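Local coordinates for protein putative glycosylhydrolase (Parabacteroides distasonis, PDB 3S5Q) that is a putative glycoside hydrolase of the 3-keto-disaccharide hydrolase family with a concanavalin A-like beta-sandwich fold, and probably hydrolyses a carbohydrate, at residues T70-V78 and H199-R207; W54-L64 and V78-W88. One frame throughout, in Å; residues are numbered along the deposited sequence.

Interaction 1. Residues T70-V78 and H199-R207; sequences TDVNTNSGV and HGESNIWFR
Ser202 places its hydroxyl at the mouth of the type II beta turn Asp71-Thr74, at one end of the concanavalin A-like sandwich, where the chain leaves strand 62-70 of one sheet and enters strand 75-82 of the other. Its OG donates to Val72 O, 2.7 Å away, tilted 30° from the carbonyl plane. A short hydroxyl suits this spot because nothing longer than one bond beyond CB is needed to meet the turn's backbone.

Thr74, the last residue of the turn, can be followed outward. CB lies 3.8 Å from Asn203 O. From it OG1 leaves on the side of the backbone N (chi1 -64°), comes to 2.7 Å from that same Asn203 O, and accepts the N-H of Asp71, a side-chain bond that backs up the turn's own Thr74 N to Asp71 O hydrogen bond. The methyl CG2, anti to the backbone N, rests 3.7 Å from Ile204 CD1; the two side chains cross at about a right angle. Threonine suits the place because its hydroxyl serves the backbone while its methyl packs on isoleucine.

Ser76 CB and OG cover Ile204 CG1, and the same OG lies at the edge of the Phe206 ring, near its plane; its hydrogen-bonding partner is Gln196 O, so this buried hydroxyl is satisfied. Ile204 and Phe206 both touch Ile97 of strand 93-98.

At the outer end His199 N hydrogen-bonds to Asn75 O (3.0 Å), and the imidazole lies alongside the Asn75 amide, planes 63° apart, while its ND1 hydrogen-bonds to Asp50 OD2. Trp205 meets Asp71 CB with its CZ3 edge. Nearby, a water bridges the loops, donating to Asp71 OD2 at 2.8 Å and accepting from Asn203 N at 2.6 Å.

Interaction 2. Residues W54-L64 and V78-W88; sequences WTKVQYENFIL and VVIYCTDKGNW
With CG opposite its carbonyl carbon (chi1 -58°), Trp54 swings its indole toward residues 79-88, and Lys85, bent at chi3 (-89°), folds its aliphatic chain over one face of that indole. The two side chains slide past each other in opposite directions. Lys85 CD stands 3.8 Å from the centroid of the five-membered ring, a CH-pi contact, with CG beside it over the rim. The bend carries NZ past the ring, where it donates a hydrogen bond to Thr55 O (3.0 Å, in the carbonyl plane), while Lys85 also makes a cation-pi contact with Tyr192. Lysine suits the place because its methylenes can cover an aromatic face while its ammonium group reaches a backbone carbonyl.

The six-membered ring of Trp54 turns its edge to the face of Trp88 in an offset edge-to-face pair, planes 63° apart. Cys82 SG approaches obliquely, 4.3 Å from the centroid of that ring, and Val79 CG1 fills in at the edge near the ring plane. A water joins the indole NE1 to Lys85 O, so the heterocycle's one polar atom is served.

Farther along, Phe62 CZ abuts Ile80 CG2 at 3.9 Å, in the plane of the phenyl ring, and Leu64 CD2 and Val78 CG1 meet tip to tip at 3.6 Å. These apolar residues join the two sheets of the sandwich: strand 62-70 pairs with strands 135-143 and 204-213, whose Ala142 and Leu211 also touch Phe62, whereas strands 53-55 and 75-82 flank strand 192-195 in the facing sheet.

Overall arrangement
Interactions 1 and 2 lie about 19 Å apart between centres and share Val78, since both use strand 75-82. Along the chain their segments alternate: 54-64, then 70-78, which meets 78-88 at Val78, and finally 199-207, 121 residues on from 70-78. Strands 62-70 and 204-213 are neighbours in one antiparallel sheet; strand 75-82 belongs to the other. Interaction 1 joins the sheets where the turn leads into strand 75-82. In interaction 2 the Phe62 and Leu64 contacts bridge them, while Trp54 packs the loop after the strand against its own sheet. The two sheets thus meet both at the start of this strand and farther along it, all within the single 3-keto-disaccharide hydrolase family region.

Interaction 1. Residues T70-V78 and H199-R207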
# COMPACT_ATOMS: atom_id res chain seq x y z
N THR A 70 9.49 2.04 -7.99
CA THR A 70 8.66 2.20 -9.17
C THR A 70 9.53 2.22 -10.42
O THR A 70 10.75 2.39 -10.34
CB THR A 70 7.79 3.53 -9.15
OG1 THR A 70 8.67 4.66 -9.27
CG2 THR A 70 6.98 3.66 -7.88
N ASP A 71 8.90 2.04 -11.56
CA ASP A 71 9.46 2.45 -12.87
C ASP A 71 8.51 3.51 -13.43
O ASP A 71 7.49 3.85 -12.80
CB ASP A 71 9.57 1.27 -13.83
CG ASP A 71 10.55 1.52 -15.00
OD1 ASP A 71 11.02 2.69 -15.23
OD2 ASP A 71 10.84 0.54 -15.71
N VAL A 72 8.85 4.06 -14.58
CA VAL A 72 7.97 5.03 -15.22
C VAL A 72 6.51 4.55 -15.28
O VAL A 72 6.19 3.49 -15.84
CB VAL A 72 8.52 5.42 -16.63
CG1 VAL A 72 8.52 4.21 -17.61
CG2 VAL A 72 7.75 6.60 -17.18
N ASN A 73 5.63 5.33 -14.65
CA ASN A 73 4.19 5.08 -14.64
C ASN A 73 3.74 3.77 -13.96
O ASN A 73 2.68 3.24 -14.28
CB ASN A 73 3.62 5.17 -16.07
CG ASN A 73 2.17 5.62 -16.09
OD1 ASN A 73 1.57 5.89 -15.05
ND2 ASN A 73 1.58 5.70 -17.30
N THR A 74 4.53 3.24 -13.03
CA THR A 74 4.01 2.14 -12.18
C THR A 74 2.68 2.49 -11.56
O THR A 74 2.44 3.63 -11.17
CB THR A 74 4.95 1.82 -11.02
OG1 THR A 74 6.18 1.33 -11.55
CG2 THR A 74 4.31 0.77 -10.07
N ASN A 75 1.83 1.48 -11.47
CA ASN A 75 0.51 1.57 -10.85
C ASN A 75 0.27 0.22 -10.12
O ASN A 75 0.29 -0.85 -10.75
CB ASN A 75 -0.52 1.81 -11.96
CG ASN A 75 -1.90 2.17 -11.44
OD1 ASN A 75 -2.34 1.67 -10.42
ND2 ASN A 75 -2.59 3.03 -12.16
N SER A 76 0.07 0.28 -8.80
CA SER A 76 -0.03 -0.90 -7.92
C SER A 76 -0.66 -0.38 -6.61
O SER A 76 -1.36 0.64 -6.61
CB SER A 76 1.38 -1.49 -7.73
OG SER A 76 1.42 -2.65 -6.89
N GLY A 77 -0.39 -1.04 -5.50
CA GLY A 77 -0.90 -0.61 -4.21
C GLY A 77 -0.85 -1.69 -3.14
O GLY A 77 -0.48 -2.85 -3.42
N VAL A 78 -1.22 -1.30 -1.92
CA VAL A 78 -1.27 -2.19 -0.79
C VAL A 78 -2.74 -2.22 -0.36
O VAL A 78 -3.38 -1.18 -0.26
CB VAL A 78 -0.39 -1.71 0.38
CG1 VAL A 78 -0.48 -2.71 1.58
CG2 VAL A 78 1.06 -1.51 -0.09
N HIS A 199 -0.66 -3.17 -12.39
CA HIS A 199 -1.91 -2.64 -12.99
C HIS A 199 -1.61 -1.74 -14.22
O HIS A 199 -2.51 -1.38 -14.98
CB HIS A 199 -2.71 -1.87 -11.93
CG HIS A 199 -4.13 -1.53 -12.32
ND1 HIS A 199 -5.11 -2.48 -12.50
CD2 HIS A 199 -4.74 -0.33 -12.47
CE1 HIS A 199 -6.25 -1.88 -12.79
NE2 HIS A 199 -6.06 -0.58 -12.77
N GLY A 200 -0.33 -1.38 -14.39
CA GLY A 200 0.13 -0.68 -15.59
C GLY A 200 0.88 -1.64 -16.48
O GLY A 200 0.79 -2.86 -16.31
N GLU A 201 1.58 -1.11 -17.48
CA GLU A 201 2.52 -1.90 -18.28
C GLU A 201 3.93 -1.79 -17.70
O GLU A 201 4.85 -2.40 -18.21
CB GLU A 201 2.50 -1.49 -19.76
CG GLU A 201 1.42 -2.22 -20.61
CD GLU A 201 1.71 -2.18 -22.11
OE1 GLU A 201 2.86 -1.84 -22.50
OE2 GLU A 201 0.80 -2.50 -22.92
N SER A 202 4.09 -1.03 -16.62
CA SER A 202 5.39 -0.95 -15.95
C SER A 202 5.39 -1.68 -14.60
O SER A 202 4.36 -1.87 -13.91
CB SER A 202 5.81 0.50 -15.77
OG SER A 202 4.71 1.24 -15.30
N ASN A 203 6.61 -2.05 -14.24
CA ASN A 203 6.84 -2.97 -13.16
C ASN A 203 6.85 -2.34 -11.78
O ASN A 203 7.19 -1.17 -11.62
CB ASN A 203 8.14 -3.71 -13.40
CG ASN A 203 8.02 -4.69 -14.53
OD1 ASN A 203 7.05 -5.46 -14.62
ND2 ASN A 203 8.99 -4.65 -15.41
N ILE A 204 6.49 -3.15 -10.79
CA ILE A 204 6.55 -2.78 -9.38
C ILE A 204 7.47 -3.78 -8.68
O ILE A 204 7.37 -4.96 -8.94
CB ILE A 204 5.10 -2.77 -8.71
CG1 ILE A 204 5.16 -2.30 -7.27
CG2 ILE A 204 4.38 -4.16 -8.75
CD1 ILE A 204 5.62 -0.90 -7.08
N TRP A 205 8.34 -3.30 -7.78
CA TRP A 205 9.18 -4.20 -6.95
C TRP A 205 8.95 -3.86 -5.49
O TRP A 205 8.86 -2.68 -5.14
CB TRP A 205 10.68 -4.05 -7.29
CG TRP A 205 11.02 -4.35 -8.71
CD1 TRP A 205 11.42 -5.56 -9.21
CD2 TRP A 205 11.02 -3.43 -9.81
NE1 TRP A 205 11.63 -5.46 -10.56
CE2 TRP A 205 11.40 -4.16 -10.96
CE3 TRP A 205 10.72 -2.07 -9.95
CZ2 TRP A 205 11.52 -3.57 -12.24
CZ3 TRP A 205 10.85 -1.47 -11.24
CH2 TRP A 205 11.24 -2.23 -12.35
N PHE A 206 8.88 -4.89 -4.65
CA PHE A 206 8.76 -4.72 -3.18
C PHE A 206 9.93 -5.40 -2.48
O PHE A 206 10.50 -6.37 -3.01
CB PHE A 206 7.48 -5.37 -2.66
CG PHE A 206 6.23 -4.75 -3.17
CD1 PHE A 206 5.62 -5.22 -4.35
CD2 PHE A 206 5.62 -3.72 -2.47
CE1 PHE A 206 4.39 -4.64 -4.81
CE2 PHE A 206 4.40 -3.15 -2.92
CZ PHE A 206 3.79 -3.61 -4.06
N ARG A 207 10.30 -4.88 -1.30
CA ARG A 207 11.21 -5.58 -0.42
C ARG A 207 11.01 -5.19 1.04
O ARG A 207 10.33 -4.18 1.38
CB ARG A 207 12.67 -5.37 -0.82
CG ARG A 207 13.26 -4.02 -0.39
CD ARG A 207 14.65 -3.77 -1.01
NE ARG A 207 15.19 -2.51 -0.48
CZ ARG A 207 16.44 -2.10 -0.60
NH1 ARG A 207 17.37 -2.83 -1.22
NH2 ARG A 207 16.77 -0.93 -0.09
O HOH W 1 8.58 -1.11 -15.69

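Interaction 2. Residues W54-L64 and V78-W88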
# COMPACT_ATOMS: atom_id res chain seq x y z
N TRP A 54 -1.61 -12.33 -1.58
CA TRP A 54 -2.37 -12.18 -0.35
C TRP A 54 -1.80 -13.00 0.79
O TRP A 54 -1.25 -14.09 0.59
CB TRP A 54 -3.81 -12.67 -0.53
CG TRP A 54 -4.57 -12.00 -1.58
CD1 TRP A 54 -4.81 -12.47 -2.83
CD2 TRP A 54 -5.23 -10.73 -1.48
NE1 TRP A 54 -5.60 -11.56 -3.53
CE2 TRP A 54 -5.89 -10.50 -2.71
CE3 TRP A 54 -5.37 -9.77 -0.45
CZ2 TRP A 54 -6.63 -9.35 -2.97
CZ3 TRP A 54 -6.12 -8.63 -0.71
CH2 TRP A 54 -6.73 -8.42 -1.96
N THR A 55 -1.95 -12.48 1.99
CA THR A 55 -1.68 -13.23 3.19
C THR A 55 -2.74 -14.33 3.29
O THR A 55 -3.84 -14.22 2.71
CB THR A 55 -1.73 -12.32 4.44
OG1 THR A 55 -3.04 -11.72 4.56
CG2 THR A 55 -0.62 -11.23 4.40
N LYS A 56 -2.39 -15.40 3.99
CA LYS A 56 -3.32 -16.47 4.31
C LYS A 56 -4.06 -16.26 5.62
O LYS A 56 -5.02 -16.99 5.90
CB LYS A 56 -2.56 -17.79 4.35
CG LYS A 56 -2.29 -18.36 2.98
CD LYS A 56 -1.48 -19.63 3.06
CE LYS A 56 -1.62 -20.45 1.80
NZ LYS A 56 -0.73 -21.63 1.87
N VAL A 57 -3.59 -15.31 6.43
CA VAL A 57 -4.23 -15.00 7.71
C VAL A 57 -4.68 -13.54 7.66
O VAL A 57 -4.14 -12.75 6.91
CB VAL A 57 -3.27 -15.29 8.95
CG1 VAL A 57 -2.44 -16.56 8.73
CG2 VAL A 57 -2.35 -14.17 9.24
N GLN A 58 -5.69 -13.20 8.46
CA GLN A 58 -6.21 -11.84 8.51
C GLN A 58 -5.54 -11.09 9.64
O GLN A 58 -5.12 -11.69 10.64
CB GLN A 58 -7.72 -11.85 8.75
CG GLN A 58 -8.48 -12.51 7.64
CD GLN A 58 -9.96 -12.57 7.89
OE1 GLN A 58 -10.56 -11.63 8.38
NE2 GLN A 58 -10.57 -13.68 7.50
N TYR A 59 -5.46 -9.78 9.47
CA TYR A 59 -4.75 -8.91 10.40
C TYR A 59 -5.60 -7.70 10.76
O TYR A 59 -6.30 -7.14 9.91
CB TYR A 59 -3.44 -8.44 9.78
CG TYR A 59 -2.39 -9.52 9.58
CD1 TYR A 59 -1.53 -9.88 10.62
CD2 TYR A 59 -2.22 -10.14 8.36
CE1 TYR A 59 -0.57 -10.86 10.48
CE2 TYR A 59 -1.23 -11.12 8.20
CZ TYR A 59 -0.43 -11.48 9.27
OH TYR A 59 0.54 -12.43 9.11
N GLU A 60 -5.46 -7.29 12.01
CA GLU A 60 -6.01 -6.04 12.54
C GLU A 60 -4.97 -5.41 13.51
O GLU A 60 -4.06 -6.09 13.98
CB GLU A 60 -7.33 -6.28 13.26
CG GLU A 60 -7.21 -7.22 14.41
CD GLU A 60 -8.53 -7.48 15.10
OE1 GLU A 60 -9.48 -6.68 14.85
OE2 GLU A 60 -8.58 -8.43 15.94
N ASN A 61 -5.09 -4.12 13.78
CA ASN A 61 -4.26 -3.45 14.76
C ASN A 61 -2.78 -3.72 14.54
O ASN A 61 -2.11 -4.36 15.35
CB ASN A 61 -4.73 -3.87 16.16
CG ASN A 61 -6.12 -3.43 16.42
OD1 ASN A 61 -6.48 -2.28 16.09
ND2 ASN A 61 -6.94 -4.31 17.01
N PHE A 62 -2.31 -3.27 13.38
CA PHE A 62 -0.93 -3.55 12.92
C PHE A 62 -0.25 -2.35 12.29
O PHE A 62 -0.90 -1.33 11.97
CB PHE A 62 -0.88 -4.72 11.88
CG PHE A 62 -1.67 -4.45 10.62
CD1 PHE A 62 -1.09 -3.79 9.54
CD2 PHE A 62 -3.00 -4.86 10.49
CE1 PHE A 62 -1.80 -3.50 8.41
CE2 PHE A 62 -3.74 -4.59 9.34
CZ PHE A 62 -3.13 -3.91 8.28
N ILE A 63 1.06 -2.48 12.15
CA ILE A 63 1.87 -1.55 11.38
C ILE A 63 2.61 -2.37 10.33
O ILE A 63 3.36 -3.30 10.65
CB ILE A 63 2.92 -0.77 12.22
CG1 ILE A 63 2.26 -0.09 13.43
CG2 ILE A 63 3.61 0.27 11.32
CD1 ILE A 63 3.27 0.38 14.54
N LEU A 64 2.37 -2.01 9.09
CA LEU A 64 2.96 -2.65 7.92
C LEU A 64 3.99 -1.67 7.37
O LEU A 64 3.68 -0.50 7.03
CB LEU A 64 1.87 -3.00 6.91
CG LEU A 64 2.28 -3.72 5.61
CD1 LEU A 64 2.78 -5.13 5.80
CD2 LEU A 64 1.11 -3.72 4.67
N VAL A 78 -1.22 -1.30 -1.92
CA VAL A 78 -1.27 -2.19 -0.79
C VAL A 78 -2.74 -2.22 -0.36
O VAL A 78 -3.38 -1.18 -0.26
CB VAL A 78 -0.39 -1.71 0.38
CG1 VAL A 78 -0.48 -2.71 1.58
CG2 VAL A 78 1.06 -1.51 -0.09
N VAL A 79 -3.25 -3.42 -0.16
CA VAL A 79 -4.63 -3.63 0.18
C VAL A 79 -4.74 -4.13 1.63
O VAL A 79 -4.09 -5.11 2.02
CB VAL A 79 -5.25 -4.64 -0.82
CG1 VAL A 79 -6.74 -4.95 -0.46
CG2 VAL A 79 -5.10 -4.14 -2.31
N ILE A 80 -5.54 -3.46 2.45
CA ILE A 80 -5.73 -3.90 3.82
C ILE A 80 -7.22 -4.13 4.07
O ILE A 80 -8.07 -3.75 3.26
CB ILE A 80 -5.13 -2.90 4.83
CG1 ILE A 80 -5.88 -1.54 4.77
CG2 ILE A 80 -3.61 -2.78 4.59
CD1 ILE A 80 -5.56 -0.51 5.87
N TYR A 81 -7.50 -4.82 5.17
CA TYR A 81 -8.85 -5.08 5.61
C TYR A 81 -9.68 -5.80 4.53
O TYR A 81 -10.86 -5.52 4.36
CB TYR A 81 -9.50 -3.77 6.01
CG TYR A 81 -8.84 -3.00 7.15
CD1 TYR A 81 -7.87 -3.56 7.99
CD2 TYR A 81 -9.33 -1.72 7.49
CE1 TYR A 81 -7.34 -2.85 9.08
CE2 TYR A 81 -8.82 -1.02 8.56
CZ TYR A 81 -7.83 -1.58 9.35
OH TYR A 81 -7.35 -0.86 10.42
N CYS A 82 -9.05 -6.71 3.80
CA CYS A 82 -9.76 -7.44 2.73
C CYS A 82 -10.55 -8.60 3.28
O CYS A 82 -10.00 -9.54 3.85
CB CYS A 82 -8.80 -7.96 1.66
SG CYS A 82 -9.67 -8.74 0.29
N THR A 83 -11.86 -8.56 3.11
CA THR A 83 -12.71 -9.63 3.63
C THR A 83 -13.06 -10.68 2.57
O THR A 83 -13.69 -11.70 2.89
CB THR A 83 -13.99 -9.00 4.20
OG1 THR A 83 -14.60 -8.24 3.17
CG2 THR A 83 -13.62 -8.10 5.37
N ASP A 84 -12.72 -10.40 1.30
CA ASP A 84 -13.02 -11.32 0.19
C ASP A 84 -11.97 -11.11 -0.87
O ASP A 84 -11.99 -10.10 -1.58
CB ASP A 84 -14.41 -11.06 -0.38
CG ASP A 84 -14.84 -12.09 -1.43
OD1 ASP A 84 -14.00 -12.62 -2.21
OD2 ASP A 84 -16.06 -12.33 -1.48
N LYS A 85 -11.02 -12.02 -0.92
CA LYS A 85 -9.91 -11.89 -1.85
C LYS A 85 -10.40 -11.97 -3.31
O LYS A 85 -9.93 -11.21 -4.16
CB LYS A 85 -8.81 -12.91 -1.53
CG LYS A 85 -8.10 -12.58 -0.21
CD LYS A 85 -6.97 -13.57 0.13
CE LYS A 85 -7.40 -14.78 0.93
NZ LYS A 85 -6.17 -15.53 1.38
N GLY A 86 -11.40 -12.82 -3.56
CA GLY A 86 -11.99 -12.95 -4.90
C GLY A 86 -12.62 -11.66 -5.40
O GLY A 86 -12.42 -11.22 -6.54
N ASN A 87 -13.36 -11.02 -4.53
CA ASN A 87 -14.07 -9.82 -4.88
C ASN A 87 -13.45 -8.67 -4.08
O ASN A 87 -14.16 -8.01 -3.36
CB ASN A 87 -15.56 -10.04 -4.54
CG ASN A 87 -16.45 -8.92 -4.98
OD1 ASN A 87 -16.13 -8.22 -5.92
ND2 ASN A 87 -17.60 -8.74 -4.28
N TRP A 88 -12.14 -8.44 -4.21
CA TRP A 88 -11.43 -7.55 -3.28
C TRP A 88 -11.77 -6.07 -3.45
O TRP A 88 -11.71 -5.31 -2.50
CB TRP A 88 -9.90 -7.75 -3.31
CG TRP A 88 -9.24 -7.33 -4.60
CD1 TRP A 88 -9.10 -8.08 -5.72
CD2 TRP A 88 -8.64 -6.06 -4.88
NE1 TRP A 88 -8.45 -7.35 -6.70
CE2 TRP A 88 -8.15 -6.11 -6.21
CE3 TRP A 88 -8.47 -4.89 -4.14
CZ2 TRP A 88 -7.50 -5.03 -6.81
CZ3 TRP A 88 -7.83 -3.81 -4.73
CH2 TRP A 88 -7.36 -3.88 -6.05
O HOH W 2 -7.56 -11.60 -6.03
O HOH W 3 -5.83 -6.20 7.08
O HOH W 4 -7.34 -2.72 12.47